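Long-range contacts in L-threonine 3-dehydrogenase (Clostridioides difficile, PDB 7OL1), which probably catalyses the NAD-dependent oxidation of L-threonine at its 3-hydroxyl group, as a member of the epimerase/dehydratase family of short-chain dehydrogenases: residues Y46-V51 with C65-F70; G182-G187 with I255-F260; M231-M236 with M265-E270. All coordinates share one frame; numbering follows the deposited sequence.

Contact 1 (Y46-V51 with C65-F70); sequences YGEQNV and CESGIF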
loop_
_atom_site.group_PDB
_atom_site.type_symbol
_atom_site.label_atom_id
_atom_site.label_comp_id
_atom_site.label_asym_id
_atom_site.label_seq_id
_atom_site.Cartn_x
_atom_site.Cartn_y
_atom_site.Cartn_z
ATOM N N TYR A 46 -33.342 7.824 -4.324
ATOM C CA TYR A 46 -32.926 8.992 -3.499
ATOM C C TYR A 46 -33.275 10.318 -4.191
ATOM O O TYR A 46 -33.111 11.362 -3.523
ATOM C CB TYR A 46 -31.428 8.912 -3.196
ATOM C CG TYR A 46 -31.011 7.855 -2.207
ATOM C CD1 TYR A 46 -30.862 6.533 -2.589
ATOM C CD2 TYR A 46 -30.719 8.187 -0.892
ATOM C CE1 TYR A 46 -30.492 5.553 -1.679
ATOM C CE2 TYR A 46 -30.328 7.223 0.025
ATOM C CZ TYR A 46 -30.212 5.904 -0.370
ATOM O OH TYR A 46 -29.816 4.970 0.536
ATOM N N GLY A 47 -33.653 10.294 -5.476
ATOM C CA GLY A 47 -34.185 11.465 -6.192
ATOM C C GLY A 47 -33.254 11.922 -7.300
ATOM O O GLY A 47 -32.077 12.167 -6.988
ATOM N N GLU A 48 -33.778 12.080 -8.528
ATOM C CA GLU A 48 -33.022 12.513 -9.739
ATOM C C GLU A 48 -32.166 13.762 -9.426
ATOM O O GLU A 48 -31.074 13.924 -10.050
ATOM C CB GLU A 48 -34.014 12.741 -10.887
ATOM C CG GLU A 48 -34.221 11.530 -11.794
ATOM C CD GLU A 48 -33.671 11.717 -13.201
ATOM O OE1 GLU A 48 -33.452 12.887 -13.598
ATOM O OE2 GLU A 48 -33.459 10.704 -13.904
ATOM N N GLN A 49 -32.605 14.553 -8.438
ATOM C CA GLN A 49 -32.109 15.916 -8.118
ATOM C C GLN A 49 -31.111 15.871 -6.952
ATOM O O GLN A 49 -30.561 16.938 -6.604
ATOM C CB GLN A 49 -33.318 16.811 -7.798
ATOM C CG GLN A 49 -33.409 18.095 -8.633
ATOM C CD GLN A 49 -32.978 17.984 -10.087
ATOM O OE1 GLN A 49 -33.458 17.151 -10.870
ATOM N NE2 GLN A 49 -32.068 18.869 -10.478
ATOM N N ASN A 50 -30.882 14.690 -6.378
ATOM C CA ASN A 50 -29.986 14.485 -5.206
ATOM C C ASN A 50 -28.771 13.605 -5.543
ATOM O O ASN A 50 -27.920 13.388 -4.647
ATOM C CB ASN A 50 -30.761 13.837 -4.073
ATOM C CG ASN A 50 -31.820 14.766 -3.551
ATOM O OD1 ASN A 50 -31.561 15.937 -3.324
ATOM N ND2 ASN A 50 -33.009 14.248 -3.353
ATOM N N VAL A 51 -28.704 13.116 -6.780
ATOM C CA VAL A 51 -27.593 12.282 -7.302
ATOM C C VAL A 51 -26.921 13.047 -8.438
ATOM O O VAL A 51 -27.561 13.210 -9.555
ATOM C CB VAL A 51 -28.114 10.911 -7.758
ATOM C CG1 VAL A 51 -27.029 10.066 -8.401
ATOM C CG2 VAL A 51 -28.726 10.183 -6.591
ATOM N N CYS A 65 -25.940 10.186 -18.867
ATOM C CA CYS A 65 -25.616 11.521 -19.441
ATOM C C CYS A 65 -26.870 12.257 -19.911
ATOM O O CYS A 65 -26.780 13.484 -20.065
ATOM C CB CYS A 65 -24.677 11.390 -20.629
ATOM S SG CYS A 65 -22.945 11.391 -20.121
ATOM N N GLU A 66 -27.973 11.541 -20.142
ATOM C CA GLU A 66 -29.187 12.086 -20.796
ATOM C C GLU A 66 -30.407 11.717 -19.942
ATOM O O GLU A 66 -31.154 10.815 -20.345
ATOM C CB GLU A 66 -29.198 11.550 -22.234
ATOM C CG GLU A 66 -27.791 11.287 -22.790
ATOM C CD GLU A 66 -27.597 11.308 -24.300
ATOM O OE1 GLU A 66 -28.401 11.968 -24.998
ATOM O OE2 GLU A 66 -26.621 10.678 -24.772
ATOM N N SER A 67 -30.574 12.358 -18.780
ATOM C CA SER A 67 -31.615 11.998 -17.782
ATOM C C SER A 67 -31.599 12.893 -16.533
ATOM O O SER A 67 -32.707 13.210 -16.083
ATOM C CB SER A 67 -31.486 10.564 -17.361
ATOM O OG SER A 67 -32.654 10.147 -16.665
ATOM N N GLY A 68 -30.445 13.236 -15.933
ATOM C CA GLY A 68 -30.451 13.988 -14.655
ATOM C C GLY A 68 -29.329 15.008 -14.523
ATOM O O GLY A 68 -29.024 15.681 -15.530
ATOM N N ILE A 69 -28.746 15.134 -13.318
ATOM C CA ILE A 69 -27.547 15.986 -13.054
ATOM C C ILE A 69 -26.269 15.231 -13.418
ATOM O O ILE A 69 -26.093 14.117 -12.918
ATOM C CB ILE A 69 -27.479 16.444 -11.594
ATOM C CG1 ILE A 69 -28.828 16.975 -11.101
ATOM C CG2 ILE A 69 -26.351 17.455 -11.416
ATOM C CD1 ILE A 69 -28.804 17.588 -9.678
ATOM N N PHE A 70 -25.401 15.858 -14.213
ATOM C CA PHE A 70 -24.094 15.324 -14.678
ATOM C C PHE A 70 -23.071 16.452 -14.763
ATOM O O PHE A 70 -23.383 17.512 -15.278
ATOM C CB PHE A 70 -24.173 14.688 -16.058
ATOM C CG PHE A 70 -22.858 14.143 -16.544
ATOM C CD1 PHE A 70 -22.460 12.860 -16.207
ATOM C CD2 PHE A 70 -22.008 14.905 -17.331
ATOM C CE1 PHE A 70 -21.249 12.352 -16.654
ATOM C CE2 PHE A 70 -20.798 14.394 -17.784
ATOM C CZ PHE A 70 -20.419 13.118 -17.439
#

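Contact 2 (G182-G187 with I255-F260); sequences GVDTRG and IHRNAF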
loop_
_atom_site.group_PDB
_atom_site.type_symbol
_atom_site.label_atom_id
_atom_site.label_comp_id
_atom_site.label_asym_id
_atom_site.label_seq_id
_atom_site.Cartn_x
_atom_site.Cartn_y
_atom_site.Cartn_z
ATOM N N GLY A 182 -11.077 10.547 11.709
ATOM C CA GLY A 182 -12.486 10.198 11.933
ATOM C C GLY A 182 -13.337 10.305 10.682
ATOM O O GLY A 182 -14.576 10.320 10.827
ATOM N N VAL A 183 -12.743 10.291 9.489
ATOM C CA VAL A 183 -13.544 10.314 8.233
ATOM C C VAL A 183 -14.335 8.998 8.141
ATOM O O VAL A 183 -13.729 7.935 8.375
ATOM C CB VAL A 183 -12.630 10.510 7.008
ATOM C CG1 VAL A 183 -13.434 10.614 5.722
ATOM C CG2 VAL A 183 -11.712 11.713 7.170
ATOM N N ASP A 184 -15.616 9.040 7.763
ATOM C CA ASP A 184 -16.417 7.800 7.592
ATOM C C ASP A 184 -16.025 7.198 6.236
ATOM O O ASP A 184 -16.840 7.249 5.286
ATOM C CB ASP A 184 -17.932 7.976 7.848
ATOM C CG ASP A 184 -18.751 6.689 7.695
ATOM O OD1 ASP A 184 -18.218 5.605 8.052
ATOM O OD2 ASP A 184 -19.883 6.740 7.117
ATOM N N THR A 185 -14.884 6.501 6.198
ATOM C CA THR A 185 -14.468 5.662 5.042
ATOM C C THR A 185 -14.917 4.191 5.193
ATOM O O THR A 185 -14.893 3.623 6.327
ATOM C CB THR A 185 -12.957 5.807 4.843
ATOM O OG1 THR A 185 -12.253 5.039 5.820
ATOM C CG2 THR A 185 -12.549 7.263 4.912
ATOM N N ARG A 186 -15.287 3.584 4.067
ATOM C CA ARG A 186 -15.784 2.199 3.961
ATOM C C ARG A 186 -15.653 1.681 2.535
ATOM O O ARG A 186 -15.708 2.506 1.607
ATOM C CB ARG A 186 -17.280 2.135 4.277
ATOM C CG ARG A 186 -17.640 2.622 5.674
ATOM C CD ARG A 186 -19.134 2.556 5.852
ATOM N NE ARG A 186 -19.523 3.312 7.034
ATOM C CZ ARG A 186 -20.659 3.128 7.719
ATOM N NH1 ARG A 186 -21.564 2.227 7.347
ATOM N NH2 ARG A 186 -20.878 3.870 8.781
ATOM N N GLY A 187 -15.588 0.360 2.346
ATOM C CA GLY A 187 -15.503 -0.185 0.982
ATOM C C GLY A 187 -15.654 -1.682 0.921
ATOM O O GLY A 187 -15.640 -2.330 1.948
ATOM N N ILE A 255 -15.867 -3.452 12.419
ATOM C CA ILE A 255 -14.520 -3.696 12.988
ATOM C C ILE A 255 -13.503 -3.366 11.897
ATOM O O ILE A 255 -12.534 -2.655 12.195
ATOM C CB ILE A 255 -14.402 -5.135 13.530
ATOM C CG1 ILE A 255 -15.225 -5.290 14.818
ATOM C CG2 ILE A 255 -12.935 -5.519 13.726
ATOM C CD1 ILE A 255 -16.156 -6.490 14.825
ATOM N N HIS A 256 -13.733 -3.920 10.713
ATOM C CA HIS A 256 -13.105 -3.563 9.416
ATOM C C HIS A 256 -13.873 -2.425 8.717
ATOM O O HIS A 256 -15.048 -2.157 9.046
ATOM C CB HIS A 256 -13.071 -4.805 8.527
ATOM C CG HIS A 256 -12.482 -5.998 9.201
ATOM N ND1 HIS A 256 -13.244 -6.878 9.919
ATOM C CD2 HIS A 256 -11.209 -6.431 9.294
ATOM C CE1 HIS A 256 -12.471 -7.822 10.399
ATOM N NE2 HIS A 256 -11.218 -7.566 10.042
ATOM N N ARG A 257 -13.219 -1.765 7.769
ATOM C CA ARG A 257 -13.810 -0.629 7.020
ATOM C C ARG A 257 -13.354 -0.739 5.565
ATOM O O ARG A 257 -14.237 -0.904 4.683
ATOM C CB ARG A 257 -13.450 0.692 7.703
ATOM C CG ARG A 257 -14.463 1.145 8.750
ATOM C CD ARG A 257 -14.105 2.416 9.520
ATOM N NE ARG A 257 -15.224 3.337 9.362
ATOM C CZ ARG A 257 -16.074 3.626 10.313
ATOM N NH1 ARG A 257 -15.912 3.105 11.513
ATOM N NH2 ARG A 257 -17.072 4.446 10.086
ATOM N N ASN A 258 -12.041 -0.709 5.295
ATOM C CA ASN A 258 -11.553 -0.656 3.893
ATOM C C ASN A 258 -10.611 -1.823 3.678
ATOM O O ASN A 258 -9.482 -1.764 4.161
ATOM C CB ASN A 258 -10.893 0.701 3.576
ATOM C CG ASN A 258 -11.834 1.890 3.689
ATOM O OD1 ASN A 258 -12.587 2.170 2.743
ATOM N ND2 ASN A 258 -11.783 2.594 4.821
ATOM N N ALA A 259 -11.056 -2.890 3.003
ATOM C CA ALA A 259 -12.408 -3.092 2.506
ATOM C C ALA A 259 -12.849 -4.546 2.728
ATOM O O ALA A 259 -11.995 -5.458 2.731
ATOM C CB ALA A 259 -12.458 -2.799 1.024
ATOM N N PHE A 260 -14.159 -4.763 2.744
ATOM C CA PHE A 260 -14.796 -6.033 3.158
ATOM C C PHE A 260 -14.816 -6.973 1.974
ATOM O O PHE A 260 -15.330 -6.541 0.958
ATOM C CB PHE A 260 -16.242 -5.809 3.590
ATOM C CG PHE A 260 -16.425 -5.225 4.962
ATOM C CD1 PHE A 260 -16.508 -6.048 6.065
ATOM C CD2 PHE A 260 -16.617 -3.872 5.154
ATOM C CE1 PHE A 260 -16.722 -5.530 7.336
ATOM C CE2 PHE A 260 -16.819 -3.353 6.426
ATOM C CZ PHE A 260 -16.856 -4.178 7.521
#

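Contact 3 (M231-M236 with M265-E270); sequences MDMMYM and MSFSPE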
loop_
_atom_site.group_PDB
_atom_site.type_symbol
_atom_site.label_atom_id
_atom_site.label_comp_id
_atom_site.label_asym_id
_atom_site.label_seq_id
_atom_site.Cartn_x
_atom_site.Cartn_y
_atom_site.Cartn_z
ATOM N N MET A 231 -13.388 -18.908 -9.645
ATOM C CA MET A 231 -13.276 -17.445 -9.367
ATOM C C MET A 231 -14.495 -16.954 -8.576
ATOM O O MET A 231 -15.598 -17.469 -8.800
ATOM C CB MET A 231 -13.194 -16.656 -10.678
ATOM C CG MET A 231 -11.780 -16.220 -11.020
ATOM S SD MET A 231 -11.584 -15.573 -12.702
ATOM C CE MET A 231 -12.533 -16.769 -13.641
ATOM N N ASP A 232 -14.347 -15.949 -7.716
ATOM C CA ASP A 232 -15.570 -15.311 -7.167
ATOM C C ASP A 232 -16.233 -14.463 -8.257
ATOM O O ASP A 232 -15.505 -13.824 -9.066
ATOM C CB ASP A 232 -15.318 -14.419 -5.968
ATOM C CG ASP A 232 -14.875 -15.184 -4.751
ATOM O OD1 ASP A 232 -13.651 -15.498 -4.687
ATOM O OD2 ASP A 232 -15.746 -15.426 -3.884
ATOM N N MET A 233 -17.563 -14.449 -8.220
ATOM C CA MET A 233 -18.445 -13.641 -9.072
ATOM C C MET A 233 -19.619 -13.149 -8.231
ATOM O O MET A 233 -19.886 -13.730 -7.148
ATOM C CB MET A 233 -19.005 -14.450 -10.233
ATOM C CG MET A 233 -17.948 -15.013 -11.110
ATOM S SD MET A 233 -17.326 -13.805 -12.216
ATOM C CE MET A 233 -16.204 -14.835 -13.159
ATOM N N MET A 234 -20.278 -12.112 -8.746
ATOM C CA MET A 234 -21.489 -11.507 -8.156
ATOM C C MET A 234 -22.300 -10.854 -9.296
ATOM O O MET A 234 -21.694 -10.336 -10.260
ATOM C CB MET A 234 -21.063 -10.512 -7.070
ATOM C CG MET A 234 -22.230 -9.996 -6.256
ATOM S SD MET A 234 -21.828 -8.949 -4.823
ATOM C CE MET A 234 -20.435 -9.839 -4.139
ATOM N N TYR A 235 -23.627 -10.973 -9.257
ATOM C CA TYR A 235 -24.529 -10.347 -10.257
ATOM C C TYR A 235 -24.717 -8.882 -9.884
ATOM O O TYR A 235 -25.015 -8.586 -8.679
ATOM C CB TYR A 235 -25.907 -11.016 -10.260
ATOM C CG TYR A 235 -26.768 -10.834 -11.491
ATOM C CD1 TYR A 235 -26.208 -10.689 -12.748
ATOM C CD2 TYR A 235 -28.153 -10.867 -11.403
ATOM C CE1 TYR A 235 -26.992 -10.583 -13.882
ATOM C CE2 TYR A 235 -28.953 -10.752 -12.527
ATOM C CZ TYR A 235 -28.368 -10.621 -13.775
ATOM O OH TYR A 235 -29.116 -10.531 -14.910
ATOM N N MET A 236 -24.662 -8.003 -10.885
ATOM C CA MET A 236 -24.559 -6.548 -10.628
ATOM C C MET A 236 -25.565 -6.097 -9.563
ATOM O O MET A 236 -25.179 -5.367 -8.652
ATOM C CB MET A 236 -24.714 -5.736 -11.906
ATOM C CG MET A 236 -24.536 -4.259 -11.650
ATOM S SD MET A 236 -22.936 -3.826 -10.904
ATOM C CE MET A 236 -21.842 -4.159 -12.282
ATOM N N MET A 265 -20.865 -16.348 -5.146
ATOM C CA MET A 265 -20.609 -17.606 -5.888
ATOM C C MET A 265 -19.128 -17.674 -6.305
ATOM O O MET A 265 -18.498 -16.618 -6.366
ATOM C CB MET A 265 -21.564 -17.761 -7.093
ATOM C CG MET A 265 -21.637 -16.601 -8.090
ATOM S SD MET A 265 -23.123 -16.559 -9.220
ATOM C CE MET A 265 -24.377 -15.949 -8.104
ATOM N N SER A 266 -18.588 -18.896 -6.415
ATOM C CA SER A 266 -17.383 -19.295 -7.191
ATOM C C SER A 266 -17.819 -20.278 -8.276
ATOM O O SER A 266 -18.707 -21.089 -7.997
ATOM C CB SER A 266 -16.323 -19.948 -6.342
ATOM O OG SER A 266 -16.155 -19.256 -5.118
ATOM N N PHE A 267 -17.198 -20.242 -9.454
ATOM C CA PHE A 267 -17.488 -21.223 -10.517
ATOM C C PHE A 267 -16.459 -21.184 -11.654
ATOM O O PHE A 267 -15.836 -20.137 -12.027
ATOM C CB PHE A 267 -18.936 -21.076 -10.986
ATOM C CG PHE A 267 -19.369 -19.721 -11.483
ATOM C CD1 PHE A 267 -18.872 -19.216 -12.679
ATOM C CD2 PHE A 267 -20.340 -18.994 -10.802
ATOM C CE1 PHE A 267 -19.292 -17.987 -13.157
ATOM C CE2 PHE A 267 -20.773 -17.774 -11.293
ATOM C CZ PHE A 267 -20.250 -17.276 -12.469
ATOM N N SER A 268 -16.267 -22.391 -12.180
ATOM C CA SER A 268 -15.457 -22.711 -13.373
ATOM C C SER A 268 -16.344 -22.519 -14.589
ATOM O O SER A 268 -17.558 -22.649 -14.485
ATOM C CB SER A 268 -14.944 -24.117 -13.288
ATOM O OG SER A 268 -16.027 -25.042 -13.228
ATOM N N PRO A 269 -15.764 -22.227 -15.769
ATOM C CA PRO A 269 -16.554 -21.999 -16.982
ATOM C C PRO A 269 -17.579 -23.110 -17.266
ATOM O O PRO A 269 -18.678 -22.851 -17.752
ATOM C CB PRO A 269 -15.469 -21.966 -18.072
ATOM C CG PRO A 269 -14.229 -21.456 -17.363
ATOM C CD PRO A 269 -14.316 -22.075 -15.985
ATOM N N GLU A 270 -17.183 -24.335 -16.945
ATOM C CA GLU A 270 -17.975 -25.556 -17.208
ATOM C C GLU A 270 -19.224 -25.551 -16.291
ATOM O O GLU A 270 -20.268 -26.032 -16.759
ATOM C CB GLU A 270 -16.983 -26.733 -17.192
ATOM C CG GLU A 270 -17.290 -27.834 -16.196
ATOM C CD GLU A 270 -16.476 -27.683 -14.918
ATOM O OE1 GLU A 270 -15.283 -27.258 -15.018
ATOM O OE2 GLU A 270 -17.033 -27.969 -13.834
#

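Contact 1 (Y46-V51 with C65-F70)
Glu48 and Gly68 bring the two backbones nearest each other, 5.7 Å between CA atoms, and from Gln49 and Ile69 the chains lead on into the neighbouring parallel strands 51-55 and 69-72. Ahead of its strand, residues 46-51 leave helix 33-46 at Gly47, whose positive phi makes the break, and fold into a type I beta turn closed by Asn50 N to Gly47 O (2.9 Å). The Asn50 amide backs this turn: ND2 donates to Tyr46 O at 2.9 Å, nearly straight at 163° and in the carbonyl plane, so the side chain takes up an acceptor at the helix end. Across the contact the polar grip belongs to Glu48. Its chain bends at chi2 (-112°) and carries the carboxylate to the loop before strand 69-72, where Ser67 OG donates to the syn lone pair of Glu48 OE2 at 2.9 Å. Glu48 OE1, on the same carboxylate, lies against Gly68 CA at 3.4 Å. Further along, no hydrogen bond joins the segments, and Ile69 meets polar atoms of Gln49 and Val51. Gln49 and Ile69 cross at about a right angle, the amide nitrogen NE2 of Gln49 resting on Ile69 CD1 at 3.6 Å, while Ile69 CB approaches Val51 O at 3.8 Å. Ile69 also packs on Ile52 and Tyr88; Arg43 of helix 33-46 touches both Glu48 and Ser67. The buried Val51 starts the strand, in contact with Leu42 and Ile27. This is the helix-to-strand turn of the first beta-alpha-beta unit of a Rossmann fold (25-28, 33-46, 51-55), pinned to the start of the next strand at the N-terminal ends of the strands; Rossmann folds bind their dinucleotide at the C-terminal ends.

Contact 2 (G182-G187 with I255-F260)
Arg186 faces Arg257 and Gly187 faces Ala259, with CA atoms 4.6 Å and 4.5 Å apart, as the chain before strand 260-261 runs alongside strand 184-194 in the same direction. Gly187 clamps it with both peptide groups: its N donates to Arg257 O at 3.0 Å, and its O accepts from Phe260 N at 3.0 Å in a nearly straight bond (169°). The second partner lies three residues beyond the first, where a regular parallel pair would have two; the extra residue goes with the cis peptide between Asn258 and Ala259. Around this clamp sits a salt-bridge network centred on one oxygen, Asp184 OD1. Arg186 NE meets its syn lone pair at 2.8 Å, and NH2 of the same guanidinium bonds to it as well, a side-on grip on a single atom. Arg257 NH2 reaches OD1 on the anti side, tilted out of the carboxylate plane, at 2.6 Å, with carboxylate and guanidinium planes 84° apart. A bend at chi3 (125°) turns the Arg257 guanidinium so that NE also donates to Thr185 O, at 3.1 Å and in the carbonyl plane. Two bonds thus fix its rotation, and the shared carboxylate probably offsets the two nearby positive groups. On the other side of the strand, Asn258 ND2 donates to Thr185 OG1 at 2.7 Å and also to Asp175; Thr185 OG1 is bonded to Cys174 O besides. Arg186 NH1 ends on the carbonyls of Leu246 and Ala249, at the C-terminal end of helix 236-248, while Asn258 O accepts from Arg158 of the second subunit. The contact thus lies between helix 162-181, over Thr185 and Asn258, and helix 307-313, against Phe260, with strand 132-138 on the far edge of strand 184-194.

Contact 3 (M231-M236 with M265-E270)
Met233 and Met265 form the hydrogen-bonded pair of a short antiparallel beta ladder, in which strand 265-266 is added to the otherwise largely parallel sheet through strand 232-235. Met233 N donates to Met265 O at 3.0 Å and 164°; the return bond from Met265 N to Met233 O is weak. Asp232 and Ser266 make the adjacent non-hydrogen-bonded pair, CA atoms 4.4 Å apart, and beyond it Phe267 N donates to Met231 O at 3.3 Å. Packing is dense on the face that carries Met233 and Met265. The Met233 chain bends at chi2 (-79°) and crosses the Phe267 side chain at about a right angle, its CG lying 3.5 Å from Phe267 CZ. Phe267, its CG set between backbone N and carbonyl carbon (chi1 56°), brings its ring back over strand 232-235, and Met265 CG touches Met233 CB at 4.0 Å. Tyr207 from one helix and Leu321 and Met324 from another close in on the ring. The opposite face, with Asp232 and the partly exposed Ser266, is looser: OD2 and OG stand 4.0 Å apart, and each turns to another partner. Asp232 OD2 bonds to Thr263 OG1 and Leu304 N, and Ser266 OG to the carbonyl of Asn302. After Phe267 the chain turns away into helix 269-277, with Ser268 at the N-cap position and its OG bonded to Glu271 OE1. Within the packed face, sulfur meets ring twice: Met233 SD lies obliquely 5.3 Å from the Phe267 centroid, a Met-aromatic contact, and Met265 SD lies at the ring edge, in its plane.

From the N terminus, contact 1 comes first and closes a short local loop, ending before either of the others begins; it joins the starts of strands 51-55 and 69-72 in the first half of the Rossmann sheet. Contact 2 then closes a much longer excursion, from strand 184-194 out through helices 207-217 and 236-248 and back. Contact 3 opens within that excursion, at strand 232-235, and closes past its end, so the two cross. Strands 184-194 and 232-235 are sheet neighbours, yet these contacts stay about 8 Å apart at their nearest atoms. Contacts 1 and 3 lie on opposite sides of the chain's centre, with all three reaching one sheet.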